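PDB 6AHX: putative cytosolic protein from Geobacillus zalihae, which probably acts as a copper-sensing transcriptional repressor of the CsoR family, binding operator DNA and releasing it when copper is bound. Local coordinates for residues Lys17-Val22 / Ala64-Ala69. Sequence-based numbering, arbitrary orientation.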
loop_
_atom_site.group_PDB
_atom_site.type_symbol
_atom_site.label_atom_id
_atom_site.label_comp_id
_atom_site.label_asym_id
_atom_site.label_seq_id
_atom_site.Cartn_x
_atom_site.Cartn_y
_atom_site.Cartn_z
ATOM N N LYS A 17 -21.935 5.022 2.553
ATOM C CA LYS A 17 -21.628 3.556 2.844
ATOM C C LYS A 17 -20.360 3.360 3.664
ATOM O O LYS A 17 -20.437 2.736 4.689
ATOM C CB LYS A 17 -21.547 2.700 1.586
ATOM C CG LYS A 17 -21.296 1.235 1.883
ATOM C CD LYS A 17 -21.857 0.333 0.787
ATOM C CE LYS A 17 -21.043 -0.948 0.642
ATOM N NZ LYS A 17 -21.108 -1.960 1.741
ATOM N N TYR A 18 -19.206 3.875 3.237
ATOM C CA TYR A 18 -17.986 3.780 4.075
ATOM C C TYR A 18 -17.773 5.076 4.795
ATOM O O TYR A 18 -17.954 6.150 4.216
ATOM C CB TYR A 18 -16.730 3.384 3.250
ATOM C CG TYR A 18 -16.875 2.004 2.684
ATOM C CD1 TYR A 18 -16.705 0.903 3.473
ATOM C CD2 TYR A 18 -17.252 1.808 1.377
ATOM C CE1 TYR A 18 -16.864 -0.364 2.955
ATOM C CE2 TYR A 18 -17.425 0.542 0.838
ATOM C CZ TYR A 18 -17.247 -0.529 1.628
ATOM O OH TYR A 18 -17.458 -1.767 1.136
ATOM N N ARG A 19 -17.351 5.004 6.046
ATOM C CA ARG A 19 -17.057 6.240 6.761
ATOM C C ARG A 19 -15.975 7.037 6.069
ATOM O O ARG A 19 -15.025 6.473 5.507
ATOM C CB ARG A 19 -16.709 5.974 8.206
ATOM C CG ARG A 19 -17.980 5.658 9.021
ATOM C CD ARG A 19 -17.755 5.382 10.516
ATOM N NE ARG A 19 -16.717 4.361 10.724
ATOM C CZ ARG A 19 -15.415 4.584 10.916
ATOM N NH1 ARG A 19 -14.927 5.822 10.975
ATOM N NH2 ARG A 19 -14.584 3.548 11.062
ATOM N N LYS A 20 -16.160 8.355 6.058
ATOM C CA LYS A 20 -15.153 9.283 5.530
ATOM C C LYS A 20 -13.718 9.007 6.012
ATOM O O LYS A 20 -12.779 9.089 5.238
ATOM C CB LYS A 20 -15.555 10.745 5.801
ATOM C CG LYS A 20 -15.698 11.574 4.518
ATOM C CD LYS A 20 -16.721 10.991 3.493
ATOM C CE LYS A 20 -17.817 11.984 3.050
ATOM N NZ LYS A 20 -17.335 13.373 2.741
ATOM N N GLN A 21 -13.569 8.645 7.269
ATOM C CA GLN A 21 -12.271 8.248 7.796
ATOM C C GLN A 21 -11.610 7.099 7.054
ATOM O O GLN A 21 -10.399 7.136 6.896
ATOM C CB GLN A 21 -12.344 7.945 9.281
ATOM C CG GLN A 21 -12.221 9.229 10.093
ATOM C CD GLN A 21 -12.943 9.215 11.432
ATOM O OE1 GLN A 21 -13.414 8.172 11.910
ATOM N NE2 GLN A 21 -13.037 10.400 12.050
ATOM N N VAL A 22 -12.397 6.116 6.604
ATOM C CA VAL A 22 -11.899 5.035 5.713
ATOM C C VAL A 22 -11.380 5.583 4.382
ATOM O O VAL A 22 -10.291 5.268 3.974
ATOM C CB VAL A 22 -12.959 3.981 5.413
ATOM C CG1 VAL A 22 -12.502 3.075 4.296
ATOM C CG2 VAL A 22 -13.246 3.153 6.672
ATOM N N ALA A 64 -8.179 -2.375 6.662
ATOM C CA ALA A 64 -9.003 -3.558 6.422
ATOM C C ALA A 64 -9.821 -4.032 7.666
ATOM O O ALA A 64 -11.020 -4.383 7.574
ATOM C CB ALA A 64 -8.109 -4.710 5.964
ATOM N N LYS A 65 -9.141 -4.010 8.817
ATOM C CA LYS A 65 -9.775 -4.266 10.116
ATOM C C LYS A 65 -10.913 -3.291 10.435
ATOM O O LYS A 65 -11.957 -3.705 10.829
ATOM C CB LYS A 65 -8.754 -4.223 11.203
ATOM C CG LYS A 65 -7.796 -5.388 11.160
ATOM C CD LYS A 65 -6.829 -5.192 12.328
ATOM C CE LYS A 65 -5.630 -6.141 12.383
ATOM N NZ LYS A 65 -5.771 -7.392 11.588
ATOM N N VAL A 66 -10.718 -2.023 10.185
ATOM C CA VAL A 66 -11.756 -1.026 10.404
ATOM C C VAL A 66 -12.962 -1.287 9.496
ATOM O O VAL A 66 -14.127 -1.155 9.924
ATOM C CB VAL A 66 -11.210 0.392 10.132
ATOM C CG1 VAL A 66 -12.295 1.464 10.033
ATOM C CG2 VAL A 66 -10.201 0.763 11.175
ATOM N N ILE A 67 -12.691 -1.583 8.235
ATOM C CA ILE A 67 -13.744 -1.829 7.280
ATOM C C ILE A 67 -14.477 -3.105 7.648
ATOM O O ILE A 67 -15.696 -3.146 7.632
ATOM C CB ILE A 67 -13.165 -1.976 5.848
ATOM C CG1 ILE A 67 -12.603 -0.612 5.326
ATOM C CG2 ILE A 67 -14.181 -2.611 4.837
ATOM C CD1 ILE A 67 -11.763 -0.794 4.050
ATOM N N PHE A 68 -13.726 -4.151 7.930
ATOM C CA PHE A 68 -14.325 -5.386 8.410
ATOM C C PHE A 68 -15.223 -5.192 9.672
ATOM O O PHE A 68 -16.327 -5.718 9.727
ATOM C CB PHE A 68 -13.257 -6.471 8.637
ATOM C CG PHE A 68 -13.832 -7.858 8.746
ATOM C CD1 PHE A 68 -14.092 -8.610 7.640
ATOM C CD2 PHE A 68 -14.139 -8.395 9.959
ATOM C CE1 PHE A 68 -14.630 -9.901 7.746
ATOM C CE2 PHE A 68 -14.656 -9.682 10.078
ATOM C CZ PHE A 68 -14.922 -10.423 8.969
ATOM N N ALA A 69 -14.770 -4.436 10.661
ATOM C CA ALA A 69 -15.621 -4.075 11.787
ATOM C C ALA A 69 -16.889 -3.306 11.422
ATOM O O ALA A 69 -17.983 -3.655 11.836
ATOM C CB ALA A 69 -14.833 -3.299 12.817
#
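Arg-19 NH2 forms a salt bridge with OD2 of Asp-70, one helical turn beyond Val-66, and also lies 3.3 Å from Val-66 CG1. The methyl approaches the guanidinium at its edge, close to its plane, and the two side chains cross at about a right angle. A bend at chi3 (-52°) turns NE out of the line of the extended carbons before it. A long, flexible arginine suits this exposed N-cap position, since it can span the gap between helices and still present a flat charged end to a carboxylate. Between the two segments themselves the contact is apolar. Val-22 faces the other helix and divides its two methyls: CG2 meets Val-66 CG1 at 3.9 Å, whereas CG1, anti to the backbone N (chi1 168°), reaches Ile-67 CG1 at 3.8 Å and CD1 at 3.9 Å. A compact branched residue thus fills the space between two neighbours on helix 46-70; an alanine here would probably open a gap beside Ile-67 and take from Val-66 CG1 the methyl that meets it from helix 20-41. Ile-67 also offers CG2 to CE1 of Tyr-18, 4.0 Å away, the side chains meeting obliquely. Tyr-18 suits a buried subunit boundary because its ring can pack, edge-to-face with His-71, while its hydroxyl is hydrogen-bonded to the carbonyl O of Arg-44 of the second subunit. Aliphatic packing inside, with the Arg-19 to Asp-70 salt bridge just beyond it, therefore ties the two ends of an antiparallel helical hairpin together, consistent with the all-helical CsoR fold, and Tyr-18 extends the same packing into the dimer.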